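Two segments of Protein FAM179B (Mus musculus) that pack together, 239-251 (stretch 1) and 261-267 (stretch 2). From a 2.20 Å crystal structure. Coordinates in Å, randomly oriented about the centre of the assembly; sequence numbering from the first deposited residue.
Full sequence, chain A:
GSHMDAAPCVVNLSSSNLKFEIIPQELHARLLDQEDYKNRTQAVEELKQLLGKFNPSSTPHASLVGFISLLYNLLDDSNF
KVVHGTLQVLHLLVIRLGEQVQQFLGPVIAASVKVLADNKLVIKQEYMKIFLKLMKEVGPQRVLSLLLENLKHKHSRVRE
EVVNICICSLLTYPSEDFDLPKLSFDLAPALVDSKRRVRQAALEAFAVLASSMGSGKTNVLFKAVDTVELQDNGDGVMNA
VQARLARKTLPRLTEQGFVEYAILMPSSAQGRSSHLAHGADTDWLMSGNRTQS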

# COMPACT_ATOMS: atom_id res chain seq x y z
N ASN A 239 -2.68 -21.32 18.55
CA ASN A 239 -3.79 -21.04 19.46
C ASN A 239 -4.50 -19.72 19.14
O ASN A 239 -5.71 -19.67 19.08
CB ASN A 239 -3.32 -21.05 20.92
CG ASN A 239 -3.10 -22.46 21.46
OD1 ASN A 239 -2.32 -22.66 22.40
ND2 ASN A 239 -3.77 -23.45 20.86
N ALA A 240 -3.72 -18.66 18.96
CA ALA A 240 -4.26 -17.36 18.58
C ALA A 240 -4.96 -17.41 17.22
O ALA A 240 -6.03 -16.84 17.06
CB ALA A 240 -3.15 -16.32 18.57
N VAL A 241 -4.38 -18.10 16.24
CA VAL A 241 -5.02 -18.20 14.93
C VAL A 241 -6.36 -18.90 15.05
O VAL A 241 -7.35 -18.45 14.49
CB VAL A 241 -4.14 -18.95 13.89
CG1 VAL A 241 -4.97 -19.41 12.72
CG2 VAL A 241 -3.00 -18.05 13.40
N GLN A 242 -6.41 -20.00 15.76
CA GLN A 242 -7.64 -20.74 15.94
C GLN A 242 -8.67 -19.93 16.71
O GLN A 242 -9.80 -19.91 16.35
CB GLN A 242 -7.38 -22.09 16.57
CG GLN A 242 -6.63 -23.03 15.65
CD GLN A 242 -6.49 -24.41 16.19
OE1 GLN A 242 -5.82 -24.64 17.19
NE2 GLN A 242 -7.11 -25.34 15.53
N ALA A 243 -8.23 -19.24 17.73
CA ALA A 243 -9.11 -18.38 18.51
C ALA A 243 -9.72 -17.33 17.60
O ALA A 243 -10.93 -17.15 17.59
CB ALA A 243 -8.37 -17.74 19.65
N ARG A 244 -8.89 -16.65 16.81
CA ARG A 244 -9.38 -15.65 15.86
C ARG A 244 -10.36 -16.23 14.83
O ARG A 244 -11.40 -15.64 14.56
CB ARG A 244 -8.22 -14.97 15.12
CG ARG A 244 -8.68 -13.89 14.13
CD ARG A 244 -9.52 -12.82 14.84
NE ARG A 244 -10.07 -11.81 13.93
CZ ARG A 244 -11.25 -11.91 13.34
NH1 ARG A 244 -11.99 -12.99 13.54
NH2 ARG A 244 -11.68 -10.95 12.53
N LEU A 245 -10.03 -17.38 14.26
CA LEU A 245 -10.87 -18.01 13.22
C LEU A 245 -12.19 -18.47 13.79
O LEU A 245 -13.19 -18.48 13.08
CB LEU A 245 -10.15 -19.20 12.59
CG LEU A 245 -9.36 -19.01 11.30
CD1 LEU A 245 -8.66 -17.66 11.26
CD2 LEU A 245 -8.37 -20.14 11.19
N ALA A 246 -12.20 -18.87 15.06
CA ALA A 246 -13.45 -19.28 15.70
C ALA A 246 -14.43 -18.10 15.80
O ALA A 246 -15.64 -18.29 15.75
CB ALA A 246 -13.17 -19.86 17.08
N ARG A 247 -13.89 -16.88 15.95
CA ARG A 247 -14.73 -15.68 15.91
C ARG A 247 -15.13 -15.37 14.48
O ARG A 247 -14.35 -14.81 13.71
CB ARG A 247 -13.99 -14.48 16.49
CG ARG A 247 -13.57 -14.65 17.93
CD ARG A 247 -14.73 -15.09 18.78
NE ARG A 247 -14.51 -14.74 20.18
CZ ARG A 247 -15.13 -13.75 20.82
NH1 ARG A 247 -16.03 -12.99 20.19
NH2 ARG A 247 -14.85 -13.51 22.09
N LYS A 248 -16.35 -15.73 14.12
CA LYS A 248 -16.76 -15.57 12.74
C LYS A 248 -17.15 -14.12 12.45
O LYS A 248 -18.26 -13.84 12.02
CB LYS A 248 -17.93 -16.52 12.41
CG LYS A 248 -17.62 -18.01 12.61
CD LYS A 248 -16.30 -18.43 11.95
CE LYS A 248 -16.30 -18.29 10.42
NZ LYS A 248 -16.31 -19.61 9.71
N THR A 249 -16.23 -13.19 12.67
CA THR A 249 -16.48 -11.80 12.34
C THR A 249 -15.27 -11.27 11.58
O THR A 249 -14.14 -11.65 11.86
CB THR A 249 -16.78 -10.93 13.60
OG1 THR A 249 -16.92 -9.55 13.22
CG2 THR A 249 -15.67 -11.08 14.65
N LEU A 250 -15.51 -10.43 10.60
CA LEU A 250 -14.45 -10.02 9.70
C LEU A 250 -14.21 -8.53 9.81
O LEU A 250 -15.13 -7.80 10.18
CB LEU A 250 -14.81 -10.40 8.27
CG LEU A 250 -14.88 -11.90 7.97
CD1 LEU A 250 -15.61 -12.10 6.66
CD2 LEU A 250 -13.47 -12.50 7.92
N PRO A 251 -13.00 -8.06 9.48
CA PRO A 251 -12.79 -6.62 9.39
C PRO A 251 -13.57 -6.08 8.20
O PRO A 251 -14.09 -6.87 7.42
CB PRO A 251 -11.27 -6.50 9.17
CG PRO A 251 -10.96 -7.72 8.36
CD PRO A 251 -11.82 -8.81 8.99
N TYR A 261 -10.95 -3.13 12.26
CA TYR A 261 -10.81 -4.50 12.73
C TYR A 261 -12.09 -4.99 13.37
O TYR A 261 -12.86 -4.22 13.93
CB TYR A 261 -9.64 -4.62 13.73
CG TYR A 261 -8.26 -4.48 13.12
CD1 TYR A 261 -8.06 -3.91 11.87
CD2 TYR A 261 -7.15 -4.95 13.81
CE1 TYR A 261 -6.80 -3.79 11.33
CE2 TYR A 261 -5.88 -4.83 13.28
CZ TYR A 261 -5.71 -4.24 12.04
OH TYR A 261 -4.44 -4.15 11.53
N ALA A 262 -12.29 -6.30 13.33
CA ALA A 262 -13.50 -6.89 13.89
C ALA A 262 -13.40 -7.05 15.39
O ALA A 262 -14.38 -6.93 16.12
CB ALA A 262 -13.80 -8.23 13.24
N ILE A 263 -12.20 -7.31 15.88
CA ILE A 263 -12.08 -7.71 17.26
C ILE A 263 -10.63 -7.58 17.73
O ILE A 263 -9.71 -7.80 16.94
CB ILE A 263 -12.60 -9.17 17.45
CG1 ILE A 263 -12.59 -9.60 18.92
CG2 ILE A 263 -11.81 -10.15 16.58
CD1 ILE A 263 -13.44 -10.83 19.19
N LEU A 264 -10.45 -7.17 18.98
CA LEU A 264 -9.13 -7.23 19.62
C LEU A 264 -9.08 -8.53 20.45
O LEU A 264 -9.88 -8.76 21.37
CB LEU A 264 -8.84 -5.99 20.50
CG LEU A 264 -9.46 -5.87 21.90
CD1 LEU A 264 -8.89 -4.69 22.68
CD2 LEU A 264 -10.97 -5.77 21.81
N MET A 265 -8.24 -9.44 19.97
CA MET A 265 -8.05 -10.73 20.61
C MET A 265 -7.34 -10.45 21.91
O MET A 265 -6.47 -9.59 21.97
CB MET A 265 -7.22 -11.66 19.73
CG MET A 265 -7.97 -12.21 18.53
SD MET A 265 -9.65 -12.73 18.93
CE MET A 265 -9.33 -14.31 19.72
N PRO A 266 -7.67 -11.18 22.96
CA PRO A 266 -7.05 -10.90 24.24
C PRO A 266 -5.55 -11.05 24.11
O PRO A 266 -4.85 -10.22 24.66
CB PRO A 266 -7.66 -11.96 25.14
CG PRO A 266 -8.93 -12.34 24.51
CD PRO A 266 -9.01 -11.73 23.14
N SER A 267 -5.11 -12.02 23.32
CA SER A 267 -3.73 -12.22 22.93
C SER A 267 -2.93 -11.01 22.44
O SER A 267 -3.42 -9.94 22.19
CB SER A 267 -3.63 -13.37 21.91
OG SER A 267 -4.01 -14.64 22.45

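Two segments can pack closely without a single hydrogen bond between them when a guanidinium spends its hydrogen bonds on other partners and leaves a face free, while the partner supplies apolar side chains to cover it. Stretches 239-251 and 261-267 of FAM179B, which bury 461 Å² between them, illustrate the principle. Along the helix, small residues come first: Ala240 CB lies 4.3 Å from Ser267 OG, and Ala243, pointing toward the partner, brings its CB to 3.6 Å from Met265 CE. The methyl side chain of Ala243 leaves room for Met265, whose three m rotamers fold it against the helix until CE sits 3.8 Å from Arg244 N.

Arg244 is the pivot. Its guanidinium is held within its own stretch, NH2 donating to Thr249 O at 2.6 Å while NH1 makes weak bonds to Arg247 O and Thr249 O, with further bonds from NE and NH2 elsewhere in the structure. Thus anchored, it offers a face to Ile263, with NE 3.6 Å from CG2. Arg247, where the helical conformation ends, repeats the face contact alone: Ile263 CD1 lies over one face of its guanidinium, 3.5 Å from NH1.

Beyond the helix, Ala262 CB nestles 3.4 Å from both Thr249 OG1 and Leu250 O; the Leu250 CA-to-CB bond points away, so its contact is through the carbonyl. Finally, buried Pro251 places CB 4.1 Å from Tyr261 CA, closing the contact through ring and backbone.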